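Local structure of spike protein P1 (Pseudoalteromonas phage pm2, 2VVE) at residues A97-N102 / P206-L211; D117-P122 / A199-V204; P155-T160 / L191-T196. The protein forms the spikes at the fivefold vertices of the virion and binds the host receptor through its C-terminal part. All blocks are in the same frame, centred on the assembly; numbering follows the deposited sequence.

Contact 1: A97-N102 / P206-L211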
ATOM      1  N   ALA A  97     -11.180 -18.012 -34.269  1.00 14.76           N
ATOM      2  CA  ALA A  97      -9.856 -17.416 -34.100  1.00 13.66           C
ATOM      3  C   ALA A  97      -9.454 -16.691 -35.386  1.00 15.31           C
ATOM      4  O   ALA A  97      -9.872 -17.080 -36.479  1.00 14.47           O
ATOM      5  CB  ALA A  97      -8.841 -18.488 -33.778  1.00 14.53           C
ATOM      6  N   LYS A  98      -8.630 -15.655 -35.258  1.00 16.50           N
ATOM      7  CA  LYS A  98      -8.168 -14.924 -36.446  1.00 15.81           C
ATOM      8  C   LYS A  98      -6.957 -15.543 -37.141  1.00 14.47           C
ATOM      9  O   LYS A  98      -6.110 -16.185 -36.500  1.00 15.28           O
ATOM     10  CB  LYS A  98      -7.921 -13.444 -36.125  1.00 15.86           C
ATOM     11  CG  LYS A  98      -9.201 -12.746 -35.668  1.00 18.87           C
ATOM     12  CD  LYS A  98      -8.995 -11.340 -35.165  1.00 23.45           C
ATOM     13  CE  LYS A  98     -10.362 -10.729 -34.877  1.00 23.46           C
ATOM     14  NZ  LYS A  98     -10.323  -9.306 -34.448  1.00 22.73           N
ATOM     15  N   TYR A  99      -6.895 -15.366 -38.465  1.00 12.98           N
ATOM     16  CA  TYR A  99      -5.660 -15.594 -39.200  1.00 14.64           C
ATOM     17  C   TYR A  99      -4.589 -14.613 -38.731  1.00 16.62           C
ATOM     18  O   TYR A  99      -4.819 -13.396 -38.701  1.00 15.63           O
ATOM     19  CB  TYR A  99      -5.854 -15.383 -40.702  1.00 12.53           C
ATOM     20  CG  TYR A  99      -6.849 -16.291 -41.387  1.00 21.85           C
ATOM     21  CD1 TYR A  99      -6.525 -17.614 -41.680  1.00 16.48           C
ATOM     22  CD2 TYR A  99      -8.093 -15.807 -41.798  1.00 20.78           C
ATOM     23  CE1 TYR A  99      -7.430 -18.448 -42.350  1.00 17.54           C
ATOM     24  CE2 TYR A  99      -9.008 -16.630 -42.466  1.00 20.31           C
ATOM     25  CZ  TYR A  99      -8.670 -17.945 -42.739  1.00 19.87           C
ATOM     26  OH  TYR A  99      -9.551 -18.770 -43.388  1.00 20.51           O
ATOM     27  N   ALA A 100      -3.406 -15.126 -38.410  1.00 11.94           N
ATOM     28  CA  ALA A 100      -2.302 -14.228 -38.040  1.00 14.72           C
ATOM     29  C   ALA A 100      -0.932 -14.738 -38.455  1.00 14.54           C
ATOM     30  O   ALA A 100      -0.570 -15.890 -38.169  1.00 17.36           O
ATOM     31  CB  ALA A 100      -2.324 -13.927 -36.536  1.00 15.13           C
ATOM     32  N   GLN A 101      -0.177 -13.859 -39.112  1.00 13.77           N
ATOM     33  CA  GLN A 101       1.247 -14.059 -39.334  1.00 15.95           C
ATOM     34  C   GLN A 101       1.982 -13.560 -38.105  1.00 15.50           C
ATOM     35  O   GLN A 101       1.416 -12.845 -37.286  1.00 15.46           O
ATOM     36  CB  GLN A 101       1.734 -13.293 -40.564  1.00 17.25           C
ATOM     37  CG  GLN A 101       1.032 -13.701 -41.832  1.00 19.03           C
ATOM     38  CD  GLN A 101       1.603 -13.049 -43.061  1.00 25.47           C
ATOM     39  OE1 GLN A 101       2.358 -13.669 -43.794  1.00 27.75           O
ATOM     40  NE2 GLN A 101       1.240 -11.796 -43.299  1.00 20.01           N
ATOM     41  N   ASN A 102       3.243 -13.941 -37.972  1.00 13.04           N
ATOM     42  CA  ASN A 102       3.989 -13.542 -36.798  1.00 14.45           C
ATOM     43  C   ASN A 102       4.506 -12.113 -36.948  1.00 15.80           C
ATOM     44  O   ASN A 102       5.654 -11.880 -37.352  1.00 18.45           O
ATOM     45  CB  ASN A 102       5.088 -14.551 -36.453  1.00 16.09           C
ATOM     46  CG  ASN A 102       5.703 -14.275 -35.095  1.00 16.75           C
ATOM     47  OD1 ASN A 102       5.361 -13.277 -34.433  1.00 18.36           O
ATOM     48  ND2 ASN A 102       6.613 -15.143 -34.668  1.00 16.70           N
ATOM     49  N   PRO A 206      -3.698 -17.334 -29.237  1.00 10.16           N
ATOM     50  CA  PRO A 206      -4.149 -18.488 -30.021  1.00 12.79           C
ATOM     51  C   PRO A 206      -4.597 -18.039 -31.416  1.00 12.14           C
ATOM     52  O   PRO A 206      -5.508 -17.209 -31.549  1.00 13.88           O
ATOM     53  CB  PRO A 206      -5.328 -19.044 -29.196  1.00 16.20           C
ATOM     54  CG  PRO A 206      -5.224 -18.381 -27.843  1.00 15.13           C
ATOM     55  CD  PRO A 206      -4.640 -17.023 -28.144  1.00 13.21           C
ATOM     56  N   VAL A 207      -3.946 -18.578 -32.447  1.00 11.13           N
ATOM     57  CA  VAL A 207      -4.180 -18.131 -33.824  1.00 13.10           C
ATOM     58  C   VAL A 207      -4.268 -19.260 -34.835  1.00 12.11           C
ATOM     59  O   VAL A 207      -3.807 -20.387 -34.574  1.00 11.00           O
ATOM     60  CB  VAL A 207      -3.052 -17.164 -34.313  1.00 16.10           C
ATOM     61  CG1 VAL A 207      -2.916 -15.968 -33.385  1.00 13.41           C
ATOM     62  CG2 VAL A 207      -1.718 -17.902 -34.460  1.00 14.60           C
ATOM     63  N   GLU A 208      -4.848 -18.946 -36.001  1.00 10.96           N
ATOM     64  CA  GLU A 208      -4.723 -19.804 -37.183  1.00 14.65           C
ATOM     65  C   GLU A 208      -3.567 -19.265 -38.054  1.00 15.01           C
ATOM     66  O   GLU A 208      -3.579 -18.090 -38.428  1.00 14.28           O
ATOM     67  CB  GLU A 208      -6.042 -19.816 -37.969  1.00 13.09           C
ATOM     68  CG  GLU A 208      -5.977 -20.634 -39.276  1.00 14.17           C
ATOM     69  CD  GLU A 208      -5.456 -22.059 -39.061  1.00 19.76           C
ATOM     70  OE1 GLU A 208      -6.132 -22.862 -38.360  1.00 19.99           O
ATOM     71  OE2 GLU A 208      -4.369 -22.377 -39.597  1.00 19.08           O
ATOM     72  N   THR A 209      -2.585 -20.113 -38.378  1.00 11.32           N
ATOM     73  CA  THR A 209      -1.381 -19.656 -39.104  1.00 15.98           C
ATOM     74  C   THR A 209      -1.470 -19.845 -40.616  1.00 17.96           C
ATOM     75  O   THR A 209      -0.638 -19.323 -41.369  1.00 17.26           O
ATOM     76  CB  THR A 209      -0.073 -20.347 -38.614  1.00 19.25           C
ATOM     77  OG1 THR A 209      -0.132 -21.753 -38.885  1.00 16.06           O
ATOM     78  CG2 THR A 209       0.168 -20.106 -37.132  1.00 14.78           C
ATOM     79  N   GLU A 210      -2.452 -20.628 -41.054  1.00 16.46           N
ATOM     80  CA  GLU A 210      -2.545 -21.018 -42.453  1.00 15.10           C
ATOM     81  C   GLU A 210      -3.719 -20.287 -43.081  1.00 19.25           C
ATOM     82  O   GLU A 210      -4.860 -20.443 -42.644  1.00 21.32           O
ATOM     83  CB  GLU A 210      -2.704 -22.543 -42.574  1.00 19.86           C
ATOM     84  CG  GLU A 210      -2.779 -23.082 -43.999  1.00 29.83           C
ATOM     85  CD  GLU A 210      -1.452 -23.039 -44.729  1.00 38.59           C
ATOM     86  OE1 GLU A 210      -0.405 -23.314 -44.101  1.00 46.82           O
ATOM     87  OE2 GLU A 210      -1.462 -22.739 -45.942  1.00 57.75           O
ATOM     88  N   LEU A 211      -3.420 -19.463 -44.085  1.00 19.47           N
ATOM     89  CA  LEU A 211      -4.448 -18.790 -44.862  1.00 19.81           C
ATOM     90  C   LEU A 211      -4.552 -19.534 -46.199  1.00 26.06           C
ATOM     91  O   LEU A 211      -3.706 -19.372 -47.080  1.00 22.25           O
ATOM     92  CB  LEU A 211      -4.105 -17.300 -45.046  1.00 19.34           C
ATOM     93  CG  LEU A 211      -5.037 -16.411 -45.891  1.00 21.17           C
ATOM     94  CD1 LEU A 211      -6.464 -16.407 -45.352  1.00 20.99           C
ATOM     95  CD2 LEU A 211      -4.497 -14.997 -45.965  1.00 26.04           C
TER

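Contact 2: D117-P122 / A199-V204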
ATOM      1  N   ASP A 117      -2.671 -14.270 -20.612  1.00 15.74           N
ATOM      2  CA  ASP A 117      -1.332 -14.242 -20.037  1.00 14.37           C
ATOM      3  C   ASP A 117      -1.100 -15.477 -19.158  1.00 16.13           C
ATOM      4  O   ASP A 117      -2.021 -15.949 -18.478  1.00 20.86           O
ATOM      5  CB  ASP A 117      -1.123 -12.968 -19.199  1.00 20.32           C
ATOM      6  CG  ASP A 117      -1.055 -11.693 -20.046  1.00 23.13           C
ATOM      7  OD1 ASP A 117      -0.698 -11.766 -21.239  1.00 19.99           O
ATOM      8  OD2 ASP A 117      -1.355 -10.603 -19.511  1.00 22.87           O
ATOM      9  N   ILE A 118       0.126 -15.994 -19.191  1.00 16.03           N
ATOM     10  CA  ILE A 118       0.558 -17.024 -18.237  1.00 21.64           C
ATOM     11  C   ILE A 118       1.607 -16.398 -17.327  1.00 22.00           C
ATOM     12  O   ILE A 118       2.648 -15.942 -17.797  1.00 21.46           O
ATOM     13  CB  ILE A 118       1.163 -18.279 -18.922  1.00 21.91           C
ATOM     14  CG1 ILE A 118       0.197 -18.866 -19.955  1.00 26.40           C
ATOM     15  CG2 ILE A 118       1.583 -19.332 -17.868  1.00 22.61           C
ATOM     16  CD1 ILE A 118       0.815 -19.981 -20.811  1.00 26.95           C
ATOM     17  N   ASP A 119       1.329 -16.388 -16.028  1.00 22.63           N
ATOM     18  CA  ASP A 119       2.306 -15.908 -15.056  1.00 19.37           C
ATOM     19  C   ASP A 119       3.133 -17.092 -14.579  1.00 23.19           C
ATOM     20  O   ASP A 119       2.664 -17.908 -13.771  1.00 23.77           O
ATOM     21  CB  ASP A 119       1.601 -15.200 -13.894  1.00 30.82           C
ATOM     22  CG  ASP A 119       2.565 -14.483 -12.961  1.00 39.49           C
ATOM     23  OD1 ASP A 119       3.772 -14.391 -13.272  1.00 35.68           O
ATOM     24  OD2 ASP A 119       2.100 -14.003 -11.908  1.00 48.67           O
ATOM     25  N   VAL A 120       4.362 -17.184 -15.090  1.00 21.11           N
ATOM     26  CA  VAL A 120       5.268 -18.288 -14.756  1.00 18.42           C
ATOM     27  C   VAL A 120       5.968 -18.005 -13.419  1.00 25.27           C
ATOM     28  O   VAL A 120       6.783 -17.081 -13.324  1.00 24.26           O
ATOM     29  CB  VAL A 120       6.289 -18.549 -15.895  1.00 22.17           C
ATOM     30  CG1 VAL A 120       7.238 -19.684 -15.539  1.00 24.37           C
ATOM     31  CG2 VAL A 120       5.562 -18.888 -17.183  1.00 17.90           C
ATOM     32  N   PRO A 121       5.655 -18.802 -12.379  1.00 24.94           N
ATOM     33  CA  PRO A 121       6.253 -18.548 -11.066  1.00 27.83           C
ATOM     34  C   PRO A 121       7.739 -18.884 -11.067  1.00 29.00           C
ATOM     35  O   PRO A 121       8.185 -19.646 -11.936  1.00 24.39           O
ATOM     36  CB  PRO A 121       5.494 -19.512 -10.145  1.00 24.43           C
ATOM     37  CG  PRO A 121       5.064 -20.613 -11.033  1.00 27.51           C
ATOM     38  CD  PRO A 121       4.771 -19.986 -12.360  1.00 23.23           C
ATOM     39  N   PRO A 122       8.507 -18.326 -10.105  1.00 36.30           N
ATOM     40  CA  PRO A 122       9.920 -18.681 -10.007  1.00 36.19           C
ATOM     41  C   PRO A 122      10.103 -20.190  -9.977  1.00 34.58           C
ATOM     42  O   PRO A 122      11.032 -20.712 -10.574  1.00 28.19           O
ATOM     43  CB  PRO A 122      10.348 -18.068  -8.672  1.00 37.52           C
ATOM     44  CG  PRO A 122       9.428 -16.919  -8.478  1.00 37.95           C
ATOM     45  CD  PRO A 122       8.118 -17.340  -9.077  1.00 37.40           C
ATOM     46  N   ALA A 199      10.705 -17.117 -15.804  1.00 26.76           N
ATOM     47  CA  ALA A 199       9.795 -16.617 -14.779  1.00 26.11           C
ATOM     48  C   ALA A 199       9.234 -15.272 -15.208  1.00 31.64           C
ATOM     49  O   ALA A 199       9.917 -14.478 -15.867  1.00 31.94           O
ATOM     50  CB  ALA A 199      10.504 -16.495 -13.436  1.00 30.25           C
ATOM     51  N   GLY A 200       7.981 -15.029 -14.846  1.00 22.94           N
ATOM     52  CA  GLY A 200       7.311 -13.795 -15.223  1.00 22.40           C
ATOM     53  C   GLY A 200       6.121 -14.020 -16.128  1.00 27.15           C
ATOM     54  O   GLY A 200       5.752 -15.160 -16.430  1.00 21.67           O
ATOM     55  N   VAL A 201       5.530 -12.919 -16.570  1.00 25.35           N
ATOM     56  CA  VAL A 201       4.321 -12.963 -17.364  1.00 20.62           C
ATOM     57  C   VAL A 201       4.688 -13.128 -18.836  1.00 22.19           C
ATOM     58  O   VAL A 201       5.582 -12.447 -19.342  1.00 25.08           O
ATOM     59  CB  VAL A 201       3.463 -11.693 -17.131  1.00 20.92           C
ATOM     60  CG1 VAL A 201       2.256 -11.662 -18.041  1.00 20.12           C
ATOM     61  CG2 VAL A 201       3.039 -11.600 -15.667  1.00 26.03           C
ATOM     62  N   HIS A 202       4.007 -14.054 -19.506  1.00 15.82           N
ATOM     63  CA  HIS A 202       4.136 -14.236 -20.941  1.00 12.72           C
ATOM     64  C   HIS A 202       2.736 -14.159 -21.542  1.00 19.26           C
ATOM     65  O   HIS A 202       1.776 -14.703 -20.992  1.00 20.50           O
ATOM     66  CB  HIS A 202       4.777 -15.585 -21.295  1.00 17.43           C
ATOM     67  CG  HIS A 202       6.194 -15.717 -20.826  1.00 18.27           C
ATOM     68  ND1 HIS A 202       7.271 -15.468 -21.646  1.00 22.04           N
ATOM     69  CD2 HIS A 202       6.709 -16.029 -19.610  1.00 16.22           C
ATOM     70  CE1 HIS A 202       8.391 -15.643 -20.968  1.00 20.90           C
ATOM     71  NE2 HIS A 202       8.078 -15.978 -19.728  1.00 17.57           N
ATOM     72  N   ARG A 203       2.635 -13.460 -22.657  1.00 14.31           N
ATOM     73  CA  ARG A 203       1.351 -13.269 -23.340  1.00 10.99           C
ATOM     74  C   ARG A 203       1.226 -14.273 -24.483  1.00 14.55           C
ATOM     75  O   ARG A 203       2.184 -14.489 -25.243  1.00 14.11           O
ATOM     76  CB  ARG A 203       1.219 -11.840 -23.860  1.00 11.78           C
ATOM     77  CG  ARG A 203      -0.131 -11.495 -24.483  1.00 13.56           C
ATOM     78  CD  ARG A 203      -0.405 -10.000 -24.343  1.00 10.34           C
ATOM     79  NE  ARG A 203      -0.652  -9.651 -22.933  1.00 16.16           N
ATOM     80  CZ  ARG A 203      -0.830  -8.415 -22.474  1.00 18.66           C
ATOM     81  NH1 ARG A 203      -0.778  -7.388 -23.306  1.00 17.40           N
ATOM     82  NH2 ARG A 203      -1.060  -8.210 -21.176  1.00 18.69           N
ATOM     83  N   VAL A 204       0.038 -14.874 -24.584  1.00 12.18           N
ATOM     84  CA  VAL A 204      -0.240 -15.957 -25.540  1.00 10.16           C
ATOM     85  C   VAL A 204      -1.402 -15.601 -26.468  1.00 12.03           C
ATOM     86  O   VAL A 204      -2.497 -15.284 -25.997  1.00 12.27           O
ATOM     87  CB  VAL A 204      -0.579 -17.294 -24.805  1.00 13.74           C
ATOM     88  CG1 VAL A 204      -0.770 -18.432 -25.816  1.00 13.33           C
ATOM     89  CG2 VAL A 204       0.488 -17.645 -23.768  1.00 11.72           C
TER

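Contact 3: P155-T160 / L191-T196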
ATOM      1  N   PRO A 155      -3.224 -24.579 -36.378  1.00 15.80           N
ATOM      2  CA  PRO A 155      -3.385 -23.699 -35.221  1.00 14.88           C
ATOM      3  C   PRO A 155      -2.056 -23.502 -34.488  1.00 12.75           C
ATOM      4  O   PRO A 155      -1.194 -24.381 -34.531  1.00 12.58           O
ATOM      5  CB  PRO A 155      -4.406 -24.439 -34.343  1.00 14.90           C
ATOM      6  CG  PRO A 155      -4.286 -25.888 -34.764  1.00 12.05           C
ATOM      7  CD  PRO A 155      -3.951 -25.856 -36.219  1.00 17.16           C
ATOM      8  N   ALA A 156      -1.880 -22.349 -33.854  1.00 16.32           N
ATOM      9  CA  ALA A 156      -0.651 -22.088 -33.093  1.00 10.59           C
ATOM     10  C   ALA A 156      -0.936 -21.258 -31.854  1.00 11.19           C
ATOM     11  O   ALA A 156      -1.992 -20.615 -31.759  1.00 11.27           O
ATOM     12  CB  ALA A 156       0.392 -21.394 -33.967  1.00 12.27           C
ATOM     13  N   PHE A 157      -0.013 -21.320 -30.892  1.00 12.53           N
ATOM     14  CA  PHE A 157       0.110 -20.284 -29.872  1.00 10.61           C
ATOM     15  C   PHE A 157       1.294 -19.447 -30.264  1.00 10.60           C
ATOM     16  O   PHE A 157       2.382 -19.991 -30.470  1.00 12.09           O
ATOM     17  CB  PHE A 157       0.398 -20.877 -28.494  1.00 12.39           C
ATOM     18  CG  PHE A 157      -0.659 -21.813 -28.000  1.00 18.48           C
ATOM     19  CD1 PHE A 157      -1.970 -21.378 -27.827  1.00 13.75           C
ATOM     20  CD2 PHE A 157      -0.337 -23.130 -27.692  1.00 14.38           C
ATOM     21  CE1 PHE A 157      -2.962 -22.258 -27.340  1.00 15.82           C
ATOM     22  CE2 PHE A 157      -1.317 -24.027 -27.221  1.00 18.73           C
ATOM     23  CZ  PHE A 157      -2.629 -23.580 -27.041  1.00 18.51           C
ATOM     24  N   TYR A 158       1.079 -18.134 -30.394  1.00  9.44           N
ATOM     25  CA  TYR A 158       2.193 -17.197 -30.477  1.00 12.94           C
ATOM     26  C   TYR A 158       2.436 -16.669 -29.064  1.00 14.31           C
ATOM     27  O   TYR A 158       1.545 -16.060 -28.476  1.00 11.92           O
ATOM     28  CB  TYR A 158       1.871 -16.018 -31.405  1.00  8.39           C
ATOM     29  CG  TYR A 158       1.777 -16.333 -32.885  1.00 10.08           C
ATOM     30  CD1 TYR A 158       2.132 -17.593 -33.405  1.00 16.84           C
ATOM     31  CD2 TYR A 158       1.335 -15.364 -33.769  1.00 17.27           C
ATOM     32  CE1 TYR A 158       2.035 -17.852 -34.771  1.00 20.89           C
ATOM     33  CE2 TYR A 158       1.238 -15.615 -35.120  1.00 16.54           C
ATOM     34  CZ  TYR A 158       1.592 -16.839 -35.625  1.00 19.48           C
ATOM     35  OH  TYR A 158       1.486 -17.020 -36.994  1.00 16.95           O
ATOM     36  N   ILE A 159       3.635 -16.891 -28.527  1.00 11.16           N
ATOM     37  CA  ILE A 159       3.927 -16.552 -27.132  1.00  9.67           C
ATOM     38  C   ILE A 159       5.124 -15.603 -27.039  1.00 13.86           C
ATOM     39  O   ILE A 159       6.154 -15.823 -27.685  1.00 16.18           O
ATOM     40  CB  ILE A 159       4.194 -17.819 -26.275  1.00 16.10           C
ATOM     41  CG1 ILE A 159       3.080 -18.861 -26.486  1.00 10.55           C
ATOM     42  CG2 ILE A 159       4.363 -17.449 -24.783  1.00 13.15           C
ATOM     43  CD1 ILE A 159       3.217 -20.127 -25.622  1.00  8.85           C
ATOM     44  N   THR A 160       5.012 -14.559 -26.219  1.00 11.97           N
ATOM     45  CA  THR A 160       6.151 -13.643 -26.047  1.00 15.44           C
ATOM     46  C   THR A 160       7.319 -14.420 -25.401  1.00 18.41           C
ATOM     47  O   THR A 160       7.107 -15.198 -24.477  1.00 19.79           O
ATOM     48  CB  THR A 160       5.787 -12.402 -25.190  1.00 16.17           C
ATOM     49  OG1 THR A 160       5.297 -12.826 -23.919  1.00 19.17           O
ATOM     50  CG2 THR A 160       4.709 -11.539 -25.881  1.00 17.33           C
ATOM     51  N   LEU A 191      -4.451 -29.488 -29.728  1.00 15.34           N
ATOM     52  CA  LEU A 191      -3.157 -28.862 -29.908  1.00 14.98           C
ATOM     53  C   LEU A 191      -2.413 -29.144 -28.601  1.00 19.95           C
ATOM     54  O   LEU A 191      -2.945 -28.900 -27.522  1.00 20.27           O
ATOM     55  CB  LEU A 191      -3.336 -27.356 -30.196  1.00 17.14           C
ATOM     56  CG  LEU A 191      -2.110 -26.443 -30.280  1.00 17.91           C
ATOM     57  CD1 LEU A 191      -1.119 -26.867 -31.359  1.00 17.57           C
ATOM     58  CD2 LEU A 191      -2.524 -24.979 -30.469  1.00 18.96           C
ATOM     59  N   ASP A 192      -1.217 -29.723 -28.687  1.00 18.99           N
ATOM     60  CA  ASP A 192      -0.477 -30.097 -27.480  1.00 22.80           C
ATOM     61  C   ASP A 192       0.999 -29.814 -27.696  1.00 22.35           C
ATOM     62  O   ASP A 192       1.681 -30.519 -28.457  1.00 22.46           O
ATOM     63  CB  ASP A 192      -0.714 -31.579 -27.135  1.00 28.47           C
ATOM     64  CG  ASP A 192      -0.061 -32.017 -25.806  1.00 31.47           C
ATOM     65  OD1 ASP A 192       0.627 -31.223 -25.108  1.00 27.75           O
ATOM     66  OD2 ASP A 192      -0.263 -33.191 -25.443  1.00 38.38           O
ATOM     67  N   VAL A 193       1.479 -28.764 -27.038  1.00 16.46           N
ATOM     68  CA  VAL A 193       2.884 -28.384 -27.150  1.00 17.94           C
ATOM     69  C   VAL A 193       3.544 -28.328 -25.780  1.00 21.71           C
ATOM     70  O   VAL A 193       2.898 -28.013 -24.771  1.00 26.99           O
ATOM     71  CB  VAL A 193       3.069 -27.018 -27.899  1.00 19.82           C
ATOM     72  CG1 VAL A 193       2.541 -27.114 -29.335  1.00 17.77           C
ATOM     73  CG2 VAL A 193       2.395 -25.873 -27.137  1.00 19.40           C
ATOM     74  N   MET A 194       4.831 -28.628 -25.753  1.00 21.65           N
ATOM     75  CA  MET A 194       5.651 -28.326 -24.602  1.00 15.03           C
ATOM     76  C   MET A 194       6.195 -26.914 -24.802  1.00 17.21           C
ATOM     77  O   MET A 194       6.668 -26.563 -25.880  1.00 24.62           O
ATOM     78  CB  MET A 194       6.814 -29.317 -24.474  1.00 21.60           C
ATOM     79  CG  MET A 194       6.400 -30.758 -24.199  1.00 20.57           C
ATOM     80  SD  MET A 194       5.412 -30.947 -22.701  1.00 28.09           S
ATOM     81  CE  MET A 194       6.581 -30.415 -21.457  1.00 24.60           C
ATOM     82  N   VAL A 195       6.128 -26.112 -23.751  1.00 16.20           N
ATOM     83  CA  VAL A 195       6.655 -24.761 -23.779  1.00 17.86           C
ATOM     84  C   VAL A 195       7.583 -24.571 -22.590  1.00 22.42           C
ATOM     85  O   VAL A 195       7.312 -25.076 -21.494  1.00 21.28           O
ATOM     86  CB  VAL A 195       5.502 -23.718 -23.750  1.00 16.51           C
ATOM     87  CG1 VAL A 195       6.043 -22.318 -23.809  1.00 29.96           C
ATOM     88  CG2 VAL A 195       4.566 -23.939 -24.916  1.00 19.25           C
ATOM     89  N   THR A 196       8.685 -23.861 -22.814  1.00 22.72           N
ATOM     90  CA  THR A 196       9.644 -23.588 -21.758  1.00 25.23           C
ATOM     91  C   THR A 196       9.822 -22.084 -21.628  1.00 26.68           C
ATOM     92  O   THR A 196      10.290 -21.431 -22.561  1.00 26.55           O
ATOM     93  CB  THR A 196      11.012 -24.273 -22.031  1.00 28.36           C
ATOM     94  OG1 THR A 196      10.828 -25.689 -22.129  1.00 32.53           O
ATOM     95  CG2 THR A 196      11.991 -23.976 -20.921  1.00 25.01           C
TER

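Contact 1: A97-N102 / P206-L211
Tyr99 and Glu208 form a single backbone bridge, their CA atoms 4.8 Å apart, where the loop 97-102 meets the end of strand 200-208 with the touching parts running at 66° to each other. Two nearly straight hydrogen bonds flank the bridge: Glu208 N donates to Lys98 O at 3.1 Å, and Ala100 N donates to Glu208 O at 3.0 Å. The second carbonyl also receives the Tyr99 CA-H.

The Tyr99 CB leaves the backbone away from 206-211. CG lies beside its own backbone N (chi1 -61°), and the end of the side chain comes nearer 206-211, meeting Glu210 and Leu211. Leu211 CD1 sits 3.6 Å from the Tyr99 ring centroid, only 6° off the normal, so this methyl makes a CH-pi contact over the middle of one face while the two side chains cross at about a right angle. Glu210 O lies in the ring plane at the rim, 3.3 Å from Tyr99 CE1. The hydroxyl of Tyr99 is hydrogen-bonded to His221 ND1, which fixes the far end of the ring.

Ala100 CB, from the loop, packs on Val207 CG1 of the strand at 3.8 Å. Glu208 bends at chi2, and its OE2 accepts Glu210 N at 3.0 Å through the anti lone pair. The carboxylate is further held by Lys154 N at OE2 and Thr229 OG1 at OE1, so a buried acid has partners on both oxygens.

The single Tyr99-Glu208 pairing with its two flanking hydrogen bonds defines an isolated beta bridge between a connecting loop and a strand end, in a C-terminal region whose sheets are consistent with a jelly-roll-like fold.

Contact 2: D117-P122 / A199-V204
Asp117 and Arg203 are joined by a side-on salt bridge in which Arg203 NE meets Asp117 OD1 at 2.7 Å and NH2 meets OD2 at 2.9 Å. Both bonds are almost straight and use syn lone pairs, and the carboxylate and guanidinium planes differ by only 7°, so the two groups form one flat, bidentate pair. Arg203 reaches it through a bend at chi3 (-69°) that turns NE back toward Asp117; NH1 holds a second acid, Glu109, which probably helps to fix the guanidinium.

Val201 lies on the same face, its CG1 against Asp117 CB at 3.8 Å and its CG2 near Asp119 OD1. The other face carries Ile118, whose CD1 meets Val204 CG2 at 3.8 Å, and Val120, whose CG2 lies 3.9 Å from His202 CD2. The imidazole is held at both nitrogens, NE2 by Ser198 O and ND1 by Thr160 O.

Between the two faces, four backbone hydrogen bonds set the register. Ile118 with His202 and Val120 with Gly200 are hydrogen-bonded pairs, each closed in both directions; Asp117-Arg203 and Asp119-Val201 alternate with them as non-hydrogen-bonded pairs. At Gly200's backbone angles a CB would be jammed against Ala199 O, which calls for glycine.

With axes 4.5 Å apart at 156°, strand 116-120 is the antiparallel neighbour of the start of 200-208, which on its other side pairs with 151-160 through Arg203 and Thr160.

Contact 3: P155-T160 / L191-T196
Leu191 opens the contact by laying its CD2 methyl over the Phe157 ring, 3.8 Å from the centroid and 21° off the normal. The methyl is displaced toward the rim, its nearest ring atom being Phe157 CE2 at 3.6 Å, and the two side chains slide past each other in opposite directions. CG of Leu191 stands anti to its backbone N (chi1 174°), a position that brings CG itself to 4.0 Å from Phe157 CE2. The other methyl, CD1, lies 4.0 Å from Pro155 O. CD2 also approaches Pro155 CB, so the branched end of this leucine is placed between the proline and the aromatic ring.

Two residues on, Val193 meets the same phenylalanine differently. Its CG2 lies in the plane of the ring, at the edge, 3.9 Å from Phe157 CD2, and the side chains cross obliquely. Phe157 is therefore touched on a face by leucine and on an edge by valine. Leu131 and Ala133 of strand 129-137, together with Val204 of strand 200-208, add to its surroundings.

Val195 completes the series by meeting Ile159 tip to tip: Val195 CG1 is 4.0 Å from Ile159 CD1, and CG2 is almost as near. The isoleucine also packs on Tyr172, His202 and Val204.

The alternation Leu191, Val193, Val195 against Pro155, Phe157, Ile159 shows one face of each strand turned inward, and all seven touching residues are buried. The strand axes come no closer than 8.5 Å and lie 38° apart, a separation bridged by side chains. Such packing is characteristic of the hydrophobic interior of a beta-sandwich, here joining two facing sheets in a manner consistent with a jelly-roll-like fold.

How the contacts relate
Contacts 1 and 2 share strand 200-208: contact 2 uses its start and contact 1 its end, with centres 22 Å apart. Contact 3, about 13 Å from each centre, adjoins that strand through its neighbour 151-160, where Ala156 N reaches Val207 O and Thr160 N reaches Arg203 O. Separately, Tyr158 OH links strand 151-160 to Ala100 O in the loop of contact 1. Along the chain the pairings enclose one another, contact 3 innermost, then contact 2, then contact 1. Strand 189-195 of contact 3 belongs to the opposing sheet and precedes 200-208 directly. Contacts 1 and 2 thus lie at the two ends of strand 200-208, and contact 3 packs its sheet on the facing one in the C-terminal, receptor-binding region.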